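Local structure of CPXV018 protein (Cowpox virus, 4FFE) at residues H3-N8 / V24-S29; S29-F34 / I43-G48. The protein is a secreted viral immune-evasion protein that binds the receptor NKG2D as a decoy ligand and also binds FcRL5. All coordinates share one frame; numbering follows the deposited sequence.

Contact 1 of 2, residues H3-N8 / V24-S29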
loop_
_atom_site.group_PDB
_atom_site.type_symbol
_atom_site.label_atom_id
_atom_site.label_comp_id
_atom_site.label_asym_id
_atom_site.label_seq_id
_atom_site.Cartn_x
_atom_site.Cartn_y
_atom_site.Cartn_z
ATOM N N HIS A 3 -0.172 -10.512 14.875
ATOM C CA HIS A 3 0.349 -9.259 14.345
ATOM C C HIS A 3 -0.116 -9.002 12.914
ATOM O O HIS A 3 -0.374 -9.937 12.157
ATOM C CB HIS A 3 1.876 -9.243 14.417
ATOM C CG HIS A 3 2.415 -9.331 15.811
ATOM N ND1 HIS A 3 2.453 -8.250 16.665
ATOM C CD2 HIS A 3 2.938 -10.372 16.502
ATOM C CE1 HIS A 3 2.976 -8.620 17.820
ATOM N NE2 HIS A 3 3.279 -9.903 17.747
ATOM N N LYS A 4 -0.222 -7.726 12.553
ATOM C CA LYS A 4 -0.665 -7.334 11.221
ATOM C C LYS A 4 0.219 -6.246 10.623
ATOM O O LYS A 4 0.655 -5.330 11.320
ATOM C CB LYS A 4 -2.110 -6.833 11.261
ATOM C CG LYS A 4 -3.141 -7.908 11.524
ATOM C CD LYS A 4 -4.525 -7.304 11.680
ATOM C CE LYS A 4 -5.585 -8.373 11.896
ATOM N NZ LYS A 4 -5.777 -9.218 10.683
ATOM N N LEU A 5 0.471 -6.355 9.325
ATOM C CA LEU A 5 1.145 -5.306 8.575
ATOM C C LEU A 5 0.234 -4.905 7.425
ATOM O O LEU A 5 -0.027 -5.703 6.523
ATOM C CB LEU A 5 2.492 -5.797 8.043
ATOM C CG LEU A 5 3.367 -4.768 7.323
ATOM C CD1 LEU A 5 3.676 -3.589 8.233
ATOM C CD2 LEU A 5 4.654 -5.414 6.829
ATOM N N ALA A 6 -0.260 -3.673 7.465
ATOM C CA ALA A 6 -1.242 -3.216 6.489
ATOM C C ALA A 6 -0.726 -2.045 5.662
ATOM O O ALA A 6 -0.077 -1.139 6.185
ATOM C CB ALA A 6 -2.543 -2.841 7.186
ATOM N N PHE A 7 -1.023 -2.079 4.368
ATOM C CA PHE A 7 -0.636 -1.016 3.450
ATOM C C PHE A 7 -1.876 -0.381 2.834
ATOM O O PHE A 7 -2.693 -1.064 2.212
ATOM C CB PHE A 7 0.260 -1.565 2.339
ATOM C CG PHE A 7 1.579 -2.099 2.825
ATOM C CD1 PHE A 7 1.668 -3.364 3.383
ATOM C CD2 PHE A 7 2.730 -1.337 2.714
ATOM C CE1 PHE A 7 2.883 -3.857 3.832
ATOM C CE2 PHE A 7 3.949 -1.823 3.159
ATOM C CZ PHE A 7 4.026 -3.085 3.719
ATOM N N ASN A 8 -2.021 0.926 3.014
ATOM C CA ASN A 8 -3.137 1.648 2.416
ATOM C C ASN A 8 -2.679 2.514 1.247
ATOM O O ASN A 8 -2.121 3.590 1.448
ATOM C CB ASN A 8 -3.848 2.509 3.463
ATOM C CG ASN A 8 -5.200 3.005 2.985
ATOM O OD1 ASN A 8 -5.853 2.359 2.172
ATOM N ND2 ASN A 8 -5.623 4.158 3.487
ATOM N N VAL A 24 1.525 2.898 6.092
ATOM C CA VAL A 24 1.838 1.563 6.577
ATOM C C VAL A 24 1.531 1.461 8.064
ATOM O O VAL A 24 1.972 2.292 8.859
ATOM C CB VAL A 24 3.309 1.198 6.334
ATOM C CG1 VAL A 24 3.560 -0.246 6.730
ATOM C CG2 VAL A 24 3.677 1.423 4.872
ATOM N N TYR A 25 0.761 0.442 8.428
ATOM C CA TYR A 25 0.346 0.250 9.809
ATOM C C TYR A 25 0.876 -1.066 10.355
ATOM O O TYR A 25 0.699 -2.117 9.742
ATOM C CB TYR A 25 -1.184 0.272 9.918
ATOM C CG TYR A 25 -1.824 1.566 9.467
ATOM C CD1 TYR A 25 -2.036 2.606 10.361
ATOM C CD2 TYR A 25 -2.220 1.744 8.147
ATOM C CE1 TYR A 25 -2.621 3.793 9.953
ATOM C CE2 TYR A 25 -2.807 2.925 7.730
ATOM C CZ TYR A 25 -3.005 3.946 8.637
ATOM O OH TYR A 25 -3.588 5.125 8.227
ATOM N N LEU A 26 1.539 -0.998 11.504
ATOM C CA LEU A 26 1.959 -2.199 12.215
ATOM C C LEU A 26 1.083 -2.327 13.448
ATOM O O LEU A 26 1.125 -1.470 14.330
ATOM C CB LEU A 26 3.434 -2.113 12.619
ATOM C CG LEU A 26 4.010 -3.303 13.398
ATOM C CD1 LEU A 26 3.922 -4.583 12.582
ATOM C CD2 LEU A 26 5.450 -3.039 13.820
ATOM N N ASP A 27 0.281 -3.386 13.492
ATOM C CA ASP A 27 -0.663 -3.605 14.588
ATOM C C ASP A 27 -1.510 -2.367 14.864
ATOM O O ASP A 27 -1.643 -1.943 16.013
ATOM C CB ASP A 27 0.071 -4.043 15.859
ATOM C CG ASP A 27 0.802 -5.356 15.683
ATOM O OD1 ASP A 27 0.424 -6.128 14.777
ATOM O OD2 ASP A 27 1.753 -5.617 16.449
ATOM N N ASP A 28 -2.050 -1.785 13.795
ATOM C CA ASP A 28 -2.941 -0.624 13.869
ATOM C C ASP A 28 -2.253 0.683 14.276
ATOM O O ASP A 28 -2.919 1.687 14.522
ATOM C CB ASP A 28 -4.151 -0.915 14.764
ATOM C CG ASP A 28 -4.831 -2.218 14.404
ATOM O OD1 ASP A 28 -4.990 -2.488 13.193
ATOM O OD2 ASP A 28 -5.191 -2.979 15.328
ATOM N N SER A 29 -0.925 0.668 14.338
ATOM C CA SER A 29 -0.156 1.890 14.543
ATOM C C SER A 29 0.547 2.283 13.251
ATOM O O SER A 29 1.258 1.474 12.657
ATOM C CB SER A 29 0.880 1.711 15.659
ATOM O OG SER A 29 0.260 1.606 16.929
HETATM O O HOH W 1 -4.288 5.509 5.819
#
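H3 and D27 both place CG beside the backbone N (chi1 -62° in each), and this turns imidazole and carboxylate toward each other. ND1 of H3 donates to OD2 of D27 at 2.7 Å, on the syn side. The acceptor lies in the ring plane, and the carboxylate is turned 26° from it. The other oxygen, OD1 of D27, takes the backbone N of K4 at 2.8 Å. D27 N in turn donates to K4 O. D27 thus grips two successive residues where strand 17-26 ends. Further along, the backbones of A6 and Y25 make a hydrogen-bonded antiparallel pair. Both methyls of V24 lie on one side of the F7 ring: CG1 sits over the face, 4.2 Å from the centroid, and CG2 lies toward the rim, 3.6 Å from F7 CD2. CG1 of V24 also touches CD1 of L5 at 3.7 Å. This apolar face lies under helices 52-65 and 132-148. On the face of A6 and Y25, one water bridges N8 ND2 and Y25 OH. K4 NZ turns away to D86 and E84. The pairing belongs to an antiparallel beta hairpin in a sheet overlaid by helices, consistent with an MHC class I-like platform.

Contact 2 of 2, residues S29-F34 / I43-G48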
loop_
_atom_site.group_PDB
_atom_site.type_symbol
_atom_site.label_atom_id
_atom_site.label_comp_id
_atom_site.label_asym_id
_atom_site.label_seq_id
_atom_site.Cartn_x
_atom_site.Cartn_y
_atom_site.Cartn_z
ATOM N N SER A 29 -0.925 0.668 14.338
ATOM C CA SER A 29 -0.156 1.890 14.543
ATOM C C SER A 29 0.547 2.283 13.251
ATOM O O SER A 29 1.258 1.474 12.657
ATOM C CB SER A 29 0.880 1.711 15.659
ATOM O OG SER A 29 0.260 1.606 16.929
ATOM N N GLN A 30 0.347 3.521 12.813
ATOM C CA GLN A 30 1.015 4.004 11.613
ATOM C C GLN A 30 2.506 4.167 11.874
ATOM O O GLN A 30 2.906 4.883 12.789
ATOM C CB GLN A 30 0.426 5.336 11.152
ATOM C CG GLN A 30 1.020 5.826 9.839
ATOM C CD GLN A 30 0.697 7.276 9.549
ATOM O OE1 GLN A 30 0.629 8.105 10.457
ATOM N NE2 GLN A 30 0.494 7.591 8.276
ATOM N N ILE A 31 3.327 3.502 11.065
ATOM C CA ILE A 31 4.774 3.547 11.250
ATOM C C ILE A 31 5.498 4.253 10.105
ATOM O O ILE A 31 6.601 4.769 10.285
ATOM C CB ILE A 31 5.371 2.136 11.437
ATOM C CG1 ILE A 31 5.170 1.292 10.174
ATOM C CG2 ILE A 31 4.753 1.456 12.652
ATOM C CD1 ILE A 31 5.882 -0.040 10.215
ATOM N N ILE A 32 4.876 4.271 8.928
ATOM C CA ILE A 32 5.497 4.832 7.730
ATOM C C ILE A 32 4.458 5.553 6.873
ATOM O O ILE A 32 3.348 5.055 6.682
ATOM C CB ILE A 32 6.165 3.728 6.868
ATOM C CG1 ILE A 32 7.288 3.028 7.635
ATOM C CG2 ILE A 32 6.715 4.305 5.574
ATOM C CD1 ILE A 32 7.918 1.879 6.879
ATOM N N THR A 33 4.814 6.729 6.363
ATOM C CA THR A 33 3.948 7.435 5.425
ATOM C C THR A 33 4.713 7.830 4.160
ATOM O O THR A 33 5.911 8.111 4.204
ATOM C CB THR A 33 3.275 8.673 6.068
ATOM O OG1 THR A 33 2.246 9.166 5.201
ATOM C CG2 THR A 33 4.293 9.775 6.327
ATOM N N PHE A 34 4.009 7.833 3.036
ATOM C CA PHE A 34 4.607 8.124 1.739
ATOM C C PHE A 34 3.690 9.096 1.003
ATOM O O PHE A 34 2.482 8.886 0.951
ATOM C CB PHE A 34 4.781 6.819 0.956
ATOM C CG PHE A 34 5.227 7.003 -0.466
ATOM C CD1 PHE A 34 6.564 7.202 -0.771
ATOM C CD2 PHE A 34 4.310 6.943 -1.506
ATOM C CE1 PHE A 34 6.977 7.359 -2.085
ATOM C CE2 PHE A 34 4.716 7.098 -2.821
ATOM C CZ PHE A 34 6.052 7.307 -3.111
ATOM N N ILE A 43 6.931 6.942 13.602
ATOM C CA ILE A 43 7.051 6.347 14.926
ATOM C C ILE A 43 8.545 6.262 15.253
ATOM O O ILE A 43 9.355 6.012 14.359
ATOM C CB ILE A 43 6.338 4.960 14.979
ATOM C CG1 ILE A 43 6.046 4.531 16.422
ATOM C CG2 ILE A 43 7.124 3.903 14.212
ATOM C CD1 ILE A 43 5.185 3.289 16.541
ATOM N N PRO A 44 8.922 6.527 16.518
ATOM C CA PRO A 44 10.336 6.618 16.907
ATOM C C PRO A 44 11.243 5.470 16.457
ATOM O O PRO A 44 12.314 5.752 15.920
ATOM C CB PRO A 44 10.267 6.683 18.431
ATOM C CG PRO A 44 9.002 7.423 18.684
ATOM C CD PRO A 44 8.037 6.959 17.617
ATOM N N PHE A 45 10.839 4.218 16.653
ATOM C CA PHE A 45 11.726 3.096 16.332
ATOM C C PHE A 45 12.065 2.988 14.842
ATOM O O PHE A 45 13.034 2.326 14.470
ATOM C CB PHE A 45 11.187 1.765 16.882
ATOM C CG PHE A 45 10.188 1.076 15.982
ATOM C CD1 PHE A 45 10.605 0.145 15.041
ATOM C CD2 PHE A 45 8.833 1.328 16.105
ATOM C CE1 PHE A 45 9.690 -0.499 14.222
ATOM C CE2 PHE A 45 7.912 0.684 15.290
ATOM C CZ PHE A 45 8.342 -0.227 14.347
ATOM N N MET A 46 11.275 3.646 13.996
ATOM C CA MET A 46 11.520 3.636 12.556
ATOM C C MET A 46 12.401 4.796 12.100
ATOM O O MET A 46 12.852 4.831 10.956
ATOM C CB MET A 46 10.202 3.645 11.781
ATOM C CG MET A 46 9.468 2.317 11.808
ATOM S SD MET A 46 10.477 0.960 11.180
ATOM C CE MET A 46 10.740 1.470 9.486
ATOM N N ILE A 47 12.637 5.752 12.991
ATOM C CA ILE A 47 13.493 6.882 12.663
ATOM C C ILE A 47 14.942 6.415 12.548
ATOM O O ILE A 47 15.478 5.792 13.462
ATOM C CB ILE A 47 13.371 8.007 13.708
ATOM C CG1 ILE A 47 11.921 8.485 13.796
ATOM C CG2 ILE A 47 14.298 9.167 13.362
ATOM C CD1 ILE A 47 11.697 9.608 14.789
ATOM N N GLY A 48 15.562 6.702 11.409
ATOM C CA GLY A 48 16.930 6.287 11.165
ATOM C C GLY A 48 17.038 5.000 10.370
ATOM O O GLY A 48 18.135 4.602 9.976
#
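I43 comes first, with its CB directed at strand 29-34. Its methyl CG2 meets both the branched carbon CB of I31, at 3.7 Å, and the methyl CG2 of I31. The two isoleucines cross obliquely. The main chain next to this pair is held by T42, whose OG1 bonds to Q30 O.

From P44 to M46 the chain makes a short 3-10 turn. M46 N donates to I43 O at 3.1 Å, and I47 N donates to P44 O. This turn brings the side chains of F45 and M46 back toward the strand. F45 reaches I31 with one ring atom, CE2, which lies 4.2 Å from I31 CG2. Its ring is also packed by its own neighbour, since M46 CG sits over one face near the rim.

M46 then spans two residues of the strand. Its CG is 4.1 Å from I31 CB. Bends at chi2 (-57°) and chi3 (-63°) fold the thioether back, and the terminal CE touches I32 CD1 at 3.9 Å. I32 meets it with an extended chain (chi2 176°). I31 and I32 form a classic beta bulge opposite V24. Two consecutive strand residues can therefore both serve the same apolar cluster. L142 of helix 132-148 packs on I31 and M46, and L53 and Y56 of helix 52-65 pack on I32.

Across these two segments the side chains meet through hydrocarbon, thioether and aromatic groups. The hold probably comes from burial and close fit of apolar groups. Polar bonds lie beside it: the backbone bonds inside the turn, and T42, which also pairs with I31 by its backbone. These probably help to set the course of the loop.

Overall arrangement
From the N terminus, strand 3-14 runs out and strand 17-26 returns beside it. Contact 1 closes that hairpin at its open end. The turn L26-S29 then reverses the chain into strand 29-34. Contact 2 closes a shorter loop, in which 43-48 folds back on this strand after strand 39-41. The two closures follow in series, neither nested nor crossed, and S29 belongs to both. V24 joins them: its N and O probably bond to I32 O and I31 N, across the bulge. The centres of contact 1 and contact 2 lie about 11 Å apart. Together they link three neighbouring strands of the sheet to the segment leading into helix 52-65, with helix 132-148 packing on both.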